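Local coordinates for SIS domain protein (Listeria monocytogenes str. 4b F2365, PDB 3FXA) that probably binds a phosphosugar through its SIS domain and may interconvert sugar phosphates as an isomerase, though its substrate is not established, at residues N10-Q13 with T14-E17; S23-P26 with E27-E31; E148-F152 with N153-T157. All coordinates share one frame; numbering follows the deposited sequence.

Interaction 1: N10-Q13 with T14-E17; sequences NIHQ and TWQE
T14 meets N10 one turn back along helix 4-23, through its backbone and through a water. T14 N donates to N10 O over 3.2 Å, and water 1 is hydrogen-bonded to both N10 OD1 and T14 OG1, 2.7 Å from each, so a solvent molecule spans two side-chain oxygens that stay 4.4 Å apart.

W15 N continues the ladder to I11 O at 3.1 Å, and its side chain adds apolar contacts. In I11 a chi1 of -74° puts CG1 beside the backbone N and leaves CG2 anti to it; this methyl sits over one face of the indole, 3.5 Å from the centroid of the six-membered ring and 13° off its normal: a clear CH-pi contact. H12 reaches the same ring differently, its CD2 coming 3.8 Å from W15 CZ3 with the planes inclined at 48°, neither stacked nor edge-to-face. The indole NE1 makes a weak hydrogen bond to A165 O of the second subunit, whose A169 also packs on I11 and W15.

Q16, modelled in two conformers, bonds through N to H12 O, and in the conformer described its CG lies 3.3 Å from that oxygen. E17 closes the run with N bonded to Q13 O, while its side chain crosses the bent Q13 chain at an angle, OE2 3.7 Å from Q13 CG.

Chemically, backbone bonds are common to all four pairs; specific side-chain packing lies at I11-W15, and the water link at N10-T14.

Interaction 2: S23-P26 with E27-E31; sequences SRLP and EVTSE
L25 and T29 form the tight centre of this contact, where the short helix 25-28 ends. Three donors converge on L25 O: T29 OG1 at 2.7 Å, T29 N at 3.0 Å and V28 N at 3.3 Å. The two threonine bonds differ in approach, since the N-H comes nearly head-on to the carbonyl whereas OG1 stands 41° above its plane. The hydroxyl bond follows from the T29 chi1 of 56°, which places OG1 between the backbone N and the carbonyl carbon and brings it back over the preceding turn just as the backbone leaves helical angles. R24 O is a second acceptor, taking E27 N at 3.0 Å and, weakly, V28 N. On the apolar side, L25 CD2 lies 3.9 Å from V28 CG2, and the leucine continues onto A162, A165 and S166 of helix 157-177 and onto W15 of the second subunit.

The outer side is held more loosely. R24 reaches E27 side-on, NE and NH2 both pointing at the single oxygen OE1, with NH2 at 3.1 Å. The guanidinium and carboxylate planes stand 79° apart and both N-H groups arrive from the same face of the carboxylate at bent angles, so this is a salt bridge without the coplanar two-oxygen fit. V28 comes obliquely to the guanidinium, its CG1 3.6 Å from R24 NH1. Farther round, water 2 donates to P26 O and to T29 OG1, linking two oxygens of the helix end through solvent. Just beyond, S30 caps A33 N at the start of helix 31-43.

The chemistry implies a turn fixed by two shared carbonyls, L25 O and R24 O, while the ion pair on the surface side, bent and non-coplanar, is probably less strictly directed.

Interaction 3: E148-F152 with N153-T157; sequences EPDPF and NMLAT
A type I beta turn from D150 to N153 shapes the loop that carries the chain from strand 139-142 to helix 157-177, and the D150 side chain meets the backbone that follows it. The turn is closed by N153 N donating to D150 O, the donor standing well above the carbonyl plane. The D150 carboxylate then takes the next two amides. OD1 uses its syn lone pair for M154 N at 3.0 Å, with an almost straight N-H angle of 176°, while OD2 accepts L155 N at 2.8 Å from 54° above the carboxylate plane and adds a weak bond from M154 N. With chi1 at 76° the carboxylate is folded between its own backbone N and carbonyl carbon, which directs it into the loop.

Water 3 extends this network. It donates to D150 OD2 (2.6 Å) and to E148 OE1 (2.7 Å) and accepts from T157 OG1 (2.6 Å), joining both acids to the first residue of the helix. E148, bent at chi2, also spends its oxygens on the helix itself: OE1 accepts from A158 N and OE2 from S159 N, both amides of the first turn, while A156 holds the N-cap position. E148 N, by contrast, is buried with no partner in the model.

The selenomethionine M154 curls its CE to 3.5 Å from F152 CB, and F152 and M154 face M175 and F185 of the second subunit respectively. The P149 ring sets its CG against the T157 hydroxyl, 3.3 Å from OG1.

Within the SIS domain, this is a type I turn whose first side chain, D150, accepts the amides that follow the turn, just ahead of a helix N-terminus.

Interactions 1 and 3 touch, E17 OE1 coming 3.2 Å from P149 CA, so helix 4-23 lies directly against the loop leading into helix 157-177. Interaction 2 stays apart from both, with nearest atoms about 7 Å from interaction 1 and about 9 Å from interaction 3. It is the surface contact of the set, whereas the other two are partly buried. All three nevertheless border the second subunit, and W15 of the second subunit packs on L25, P26 and T29 of interaction 2. Their chemistry differs with place: aromatic and methyl packing along a helix, an ion pair beside a helix end, and carboxylates gripping amides in an irregular loop.

Interaction 1: N10-Q13 with T14-E17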
loop_
_atom_site.group_PDB
_atom_site.type_symbol
_atom_site.label_atom_id
_atom_site.label_comp_id
_atom_site.label_asym_id
_atom_site.label_seq_id
_atom_site.Cartn_x
_atom_site.Cartn_y
_atom_site.Cartn_z
ATOM N N ASN A 10 13.439 -29.733 -7.974
ATOM C CA ASN A 10 12.957 -28.972 -6.783
ATOM C C ASN A 10 11.701 -28.147 -7.132
ATOM O O ASN A 10 10.662 -28.218 -6.434
ATOM C CB ASN A 10 14.116 -28.093 -6.244
ATOM C CG ASN A 10 13.785 -27.370 -4.932
ATOM O OD1 ASN A 10 12.913 -26.494 -4.874
ATOM N ND2 ASN A 10 14.535 -27.685 -3.889
ATOM N N ILE A 11 11.821 -27.370 -8.214
ATOM C CA ILE A 11 10.742 -26.560 -8.793
ATOM C C ILE A 11 9.499 -27.395 -9.117
ATOM O O ILE A 11 8.397 -27.083 -8.662
ATOM C CB ILE A 11 11.227 -25.755 -10.042
ATOM C CG1 ILE A 11 12.119 -24.587 -9.569
ATOM C CG2 ILE A 11 10.024 -25.206 -10.861
ATOM C CD1 ILE A 11 12.686 -23.692 -10.691
ATOM N N HIS A 12 9.673 -28.481 -9.869
ATOM C CA HIS A 12 8.515 -29.350 -10.222
ATOM C C HIS A 12 7.764 -29.927 -9.025
ATOM O O HIS A 12 6.524 -30.066 -9.085
ATOM C CB HIS A 12 8.924 -30.507 -11.157
ATOM C CG HIS A 12 9.405 -30.051 -12.492
ATOM N ND1 HIS A 12 10.352 -30.744 -13.221
ATOM C CD2 HIS A 12 9.118 -28.940 -13.205
ATOM C CE1 HIS A 12 10.587 -30.094 -14.348
ATOM N NE2 HIS A 12 9.857 -28.992 -14.354
ATOM N N GLN A 13 8.505 -30.274 -7.967
ATOM C CA GLN A 13 7.930 -30.811 -6.733
ATOM C C GLN A 13 7.017 -29.744 -6.103
ATOM O O GLN A 13 5.886 -30.032 -5.692
ATOM C CB GLN A 13 9.032 -31.214 -5.749
ATOM C CG GLN A 13 8.583 -31.886 -4.432
ATOM C CD GLN A 13 8.451 -33.403 -4.499
ATOM O OE1 GLN A 13 8.669 -34.080 -3.495
ATOM N NE2 GLN A 13 8.140 -33.941 -5.672
ATOM N N THR A 14 7.491 -28.497 -6.082
ATOM C CA THR A 14 6.692 -27.395 -5.516
ATOM C C THR A 14 5.377 -27.232 -6.277
ATOM O O THR A 14 4.324 -27.143 -5.649
ATOM C CB THR A 14 7.477 -26.052 -5.475
ATOM O OG1 THR A 14 8.544 -26.167 -4.526
ATOM C CG2 THR A 14 6.569 -24.901 -5.061
ATOM N N TRP A 15 5.441 -27.218 -7.611
ATOM C CA TRP A 15 4.233 -27.069 -8.428
ATOM C C TRP A 15 3.269 -28.232 -8.239
ATOM O O TRP A 15 2.066 -28.014 -8.214
ATOM C CB TRP A 15 4.555 -26.894 -9.914
ATOM C CG TRP A 15 5.298 -25.645 -10.240
ATOM C CD1 TRP A 15 5.270 -24.452 -9.532
ATOM C CD2 TRP A 15 6.073 -25.387 -11.413
ATOM N NE1 TRP A 15 6.025 -23.515 -10.173
ATOM C CE2 TRP A 15 6.537 -24.055 -11.323
ATOM C CE3 TRP A 15 6.476 -26.171 -12.508
ATOM C CZ2 TRP A 15 7.358 -23.477 -12.295
ATOM C CZ3 TRP A 15 7.284 -25.584 -13.494
ATOM C CH2 TRP A 15 7.725 -24.253 -13.369
ATOM N N GLN A 16 3.804 -29.448 -8.077
ATOM C CA GLN A 16 2.964 -30.638 -7.820
ATOM C C GLN A 16 2.173 -30.443 -6.537
ATOM O O GLN A 16 0.968 -30.611 -6.528
ATOM C CB GLN A 16 3.783 -31.948 -7.752
ATOM C CG GLN A 16 4.263 -32.485 -9.097
ATOM C CD GLN A 16 5.106 -33.747 -8.964
ATOM O OE1 GLN A 16 5.983 -34.013 -9.787
ATOM N NE2 GLN A 16 4.841 -34.531 -7.924
ATOM N N GLU A 17 2.867 -30.048 -5.457
ATOM C CA GLU A 17 2.226 -29.829 -4.150
ATOM C C GLU A 17 1.202 -28.682 -4.173
ATOM O O GLU A 17 0.122 -28.804 -3.573
ATOM C CB GLU A 17 3.265 -29.648 -3.037
ATOM C CG GLU A 17 4.136 -30.890 -2.814
ATOM C CD GLU A 17 5.083 -30.781 -1.632
ATOM O OE1 GLU A 17 4.715 -30.186 -0.600
ATOM O OE2 GLU A 17 6.194 -31.341 -1.726
HETATM O O HOH W 1 10.729 -25.150 -5.684
#

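Interaction 2: S23-P26 with E27-E31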
loop_
_atom_site.group_PDB
_atom_site.type_symbol
_atom_site.label_atom_id
_atom_site.label_comp_id
_atom_site.label_asym_id
_atom_site.label_seq_id
_atom_site.Cartn_x
_atom_site.Cartn_y
_atom_site.Cartn_z
ATOM N N SER A 23 -6.415 -28.709 -5.975
ATOM C CA SER A 23 -7.298 -29.814 -6.364
ATOM C C SER A 23 -8.073 -30.398 -5.176
ATOM O O SER A 23 -9.209 -30.836 -5.361
ATOM C CB SER A 23 -6.569 -30.911 -7.158
ATOM O OG SER A 23 -5.594 -31.567 -6.392
ATOM N N ARG A 24 -7.498 -30.366 -3.960
ATOM C CA ARG A 24 -8.172 -30.861 -2.743
ATOM C C ARG A 24 -9.137 -29.864 -2.075
ATOM O O ARG A 24 -9.721 -30.167 -1.013
ATOM C CB ARG A 24 -7.139 -31.330 -1.712
ATOM C CG ARG A 24 -6.432 -32.619 -2.082
ATOM C CD ARG A 24 -5.631 -33.204 -0.915
ATOM N NE ARG A 24 -6.474 -33.575 0.237
ATOM C CZ ARG A 24 -6.533 -32.969 1.439
ATOM N NH1 ARG A 24 -5.772 -31.917 1.769
ATOM N NH2 ARG A 24 -7.371 -33.451 2.362
ATOM N N LEU A 25 -9.359 -28.690 -2.680
ATOM C CA LEU A 25 -10.238 -27.698 -2.056
ATOM C C LEU A 25 -11.639 -28.190 -1.655
ATOM O O LEU A 25 -12.094 -27.843 -0.580
ATOM C CB LEU A 25 -10.256 -26.359 -2.832
ATOM C CG LEU A 25 -9.000 -25.504 -2.630
ATOM C CD1 LEU A 25 -9.009 -24.319 -3.588
ATOM C CD2 LEU A 25 -8.933 -24.992 -1.179
ATOM N N PRO A 26 -12.298 -29.046 -2.473
ATOM C CA PRO A 26 -13.592 -29.579 -2.051
ATOM C C PRO A 26 -13.604 -30.363 -0.702
ATOM O O PRO A 26 -14.608 -30.306 0.015
ATOM C CB PRO A 26 -13.975 -30.504 -3.210
ATOM C CG PRO A 26 -13.285 -29.936 -4.380
ATOM C CD PRO A 26 -11.970 -29.472 -3.849
ATOM N N GLU A 27 -12.496 -31.023 -0.357
ATOM C CA GLU A 27 -12.361 -31.803 0.884
ATOM C C GLU A 27 -12.097 -30.968 2.144
ATOM O O GLU A 27 -12.519 -31.363 3.241
ATOM C CB GLU A 27 -11.233 -32.834 0.752
ATOM C CG GLU A 27 -11.344 -33.809 -0.410
ATOM C CD GLU A 27 -10.097 -34.694 -0.550
ATOM O OE1 GLU A 27 -9.356 -34.886 0.447
ATOM O OE2 GLU A 27 -9.857 -35.193 -1.670
ATOM N N VAL A 28 -11.430 -29.817 1.971
ATOM C CA VAL A 28 -10.978 -28.962 3.079
ATOM C C VAL A 28 -11.843 -27.706 3.313
ATOM O O VAL A 28 -11.693 -27.043 4.343
ATOM C CB VAL A 28 -9.494 -28.578 2.875
ATOM C CG1 VAL A 28 -8.631 -29.864 2.616
ATOM C CG2 VAL A 28 -9.353 -27.572 1.737
ATOM N N THR A 29 -12.722 -27.377 2.364
ATOM C CA THR A 29 -13.682 -26.297 2.510
ATOM C C THR A 29 -15.047 -26.863 2.958
ATOM O O THR A 29 -15.279 -28.111 2.940
ATOM C CB THR A 29 -13.836 -25.471 1.204
ATOM O OG1 THR A 29 -14.192 -26.339 0.122
ATOM C CG2 THR A 29 -12.554 -24.749 0.816
ATOM N N SER A 30 -15.932 -25.940 3.349
ATOM C CA SER A 30 -17.297 -26.230 3.785
ATOM C C SER A 30 -18.272 -25.803 2.710
ATOM O O SER A 30 -18.322 -24.612 2.348
ATOM C CB SER A 30 -17.632 -25.481 5.091
ATOM O OG SER A 30 -19.031 -25.529 5.372
ATOM N N GLU A 31 -19.080 -26.755 2.208
ATOM C CA GLU A 31 -20.114 -26.400 1.226
ATOM C C GLU A 31 -21.097 -25.328 1.730
ATOM O O GLU A 31 -21.413 -24.393 0.996
ATOM C CB GLU A 31 -20.872 -27.641 0.739
ATOM C CG GLU A 31 -19.983 -28.504 -0.115
ATOM C CD GLU A 31 -20.687 -29.704 -0.729
ATOM O OE1 GLU A 31 -21.829 -30.004 -0.327
ATOM O OE2 GLU A 31 -20.065 -30.343 -1.619
HETATM O O HOH W 2 -16.387 -28.132 -0.259
#

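Interaction 3: E148-F152 with N153-T157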
loop_
_atom_site.group_PDB
_atom_site.type_symbol
_atom_site.label_atom_id
_atom_site.label_comp_id
_atom_site.label_asym_id
_atom_site.label_seq_id
_atom_site.Cartn_x
_atom_site.Cartn_y
_atom_site.Cartn_z
ATOM N N GLU A 148 3.019 -28.637 2.644
ATOM C CA GLU A 148 3.631 -27.346 2.281
ATOM C C GLU A 148 4.963 -27.660 1.588
ATOM O O GLU A 148 5.775 -28.395 2.152
ATOM C CB GLU A 148 3.835 -26.459 3.509
ATOM C CG GLU A 148 2.598 -25.665 3.956
ATOM C CD GLU A 148 2.182 -24.573 2.966
ATOM O OE1 GLU A 148 2.971 -24.199 2.069
ATOM O OE2 GLU A 148 1.052 -24.079 3.082
ATOM N N PRO A 149 5.205 -27.091 0.383
ATOM C CA PRO A 149 6.398 -27.461 -0.389
ATOM C C PRO A 149 7.771 -27.014 0.093
ATOM O O PRO A 149 8.753 -27.595 -0.365
ATOM C CB PRO A 149 6.108 -26.880 -1.777
ATOM C CG PRO A 149 5.161 -25.796 -1.567
ATOM C CD PRO A 149 4.403 -26.072 -0.323
ATOM N N ASP A 150 7.844 -26.001 0.966
ATOM C CA ASP A 150 9.146 -25.486 1.447
ATOM C C ASP A 150 9.802 -26.469 2.443
ATOM O O ASP A 150 9.077 -27.134 3.189
ATOM C CB ASP A 150 9.016 -24.067 2.030
ATOM C CG ASP A 150 8.401 -24.032 3.416
ATOM O OD1 ASP A 150 9.153 -24.212 4.401
ATOM O OD2 ASP A 150 7.192 -23.739 3.542
ATOM N N PRO A 151 11.162 -26.556 2.466
ATOM C CA PRO A 151 11.871 -27.495 3.379
ATOM C C PRO A 151 11.543 -27.365 4.885
ATOM O O PRO A 151 11.635 -28.370 5.612
ATOM C CB PRO A 151 13.362 -27.222 3.109
ATOM C CG PRO A 151 13.430 -26.098 2.160
ATOM C CD PRO A 151 12.099 -25.913 1.525
ATOM N N PHE A 152 11.173 -26.163 5.340
ATOM C CA PHE A 152 10.789 -25.931 6.748
ATOM C C PHE A 152 9.306 -26.107 7.085
ATOM O O PHE A 152 8.972 -26.120 8.274
ATOM C CB PHE A 152 11.204 -24.525 7.221
ATOM C CG PHE A 152 12.669 -24.212 7.069
ATOM C CD1 PHE A 152 13.663 -25.179 7.317
ATOM C CD2 PHE A 152 13.067 -22.900 6.781
ATOM C CE1 PHE A 152 15.012 -24.858 7.203
ATOM C CE2 PHE A 152 14.418 -22.572 6.676
ATOM C CZ PHE A 152 15.389 -23.560 6.891
ATOM N N ASN A 153 8.430 -26.246 6.076
ATOM C CA ASN A 153 6.969 -26.331 6.278
ATOM C C ASN A 153 6.446 -25.018 6.935
ATOM O O ASN A 153 5.486 -25.045 7.720
ATOM C CB ASN A 153 6.625 -27.587 7.117
ATOM C CG ASN A 153 5.214 -28.121 6.873
ATOM O OD1 ASN A 153 4.954 -28.777 5.862
ATOM N ND2 ASN A 153 4.326 -27.919 7.841
HETATM N N MSE A 154 7.074 -23.883 6.572
HETATM C CA MSE A 154 6.841 -22.541 7.163
HETATM C C MSE A 154 6.439 -21.367 6.246
HETATM O O MSE A 154 5.715 -20.483 6.712
HETATM C CB MSE A 154 8.091 -22.146 7.977
HETATM C CG MSE A 154 7.945 -22.352 9.480
HETATM SE SE MSE A 154 9.590 -22.620 10.463
HETATM C CE MSE A 154 10.905 -21.781 9.304
ATOM N N LEU A 155 6.909 -21.326 4.994
ATOM C CA LEU A 155 6.549 -20.235 4.045
ATOM C C LEU A 155 5.045 -20.051 3.760
ATOM O O LEU A 155 4.631 -18.957 3.359
ATOM C CB LEU A 155 7.284 -20.366 2.689
ATOM C CG LEU A 155 8.652 -19.741 2.473
ATOM C CD1 LEU A 155 9.097 -20.018 1.036
ATOM C CD2 LEU A 155 8.620 -18.241 2.719
ATOM N N ALA A 156 4.261 -21.115 3.936
ATOM C CA ALA A 156 2.814 -21.107 3.712
ATOM C C ALA A 156 2.399 -20.749 2.260
ATOM O O ALA A 156 1.403 -20.076 2.054
ATOM C CB ALA A 156 2.110 -20.195 4.760
ATOM N N THR A 157 3.159 -21.221 1.265
ATOM C CA THR A 157 2.906 -20.941 -0.162
ATOM C C THR A 157 1.620 -21.669 -0.618
ATOM O O THR A 157 0.698 -21.049 -1.154
ATOM C CB THR A 157 4.110 -21.360 -1.057
ATOM O OG1 THR A 157 4.474 -22.711 -0.770
ATOM C CG2 THR A 157 5.342 -20.459 -0.829
HETATM O O HOH W 3 5.473 -23.231 1.591
#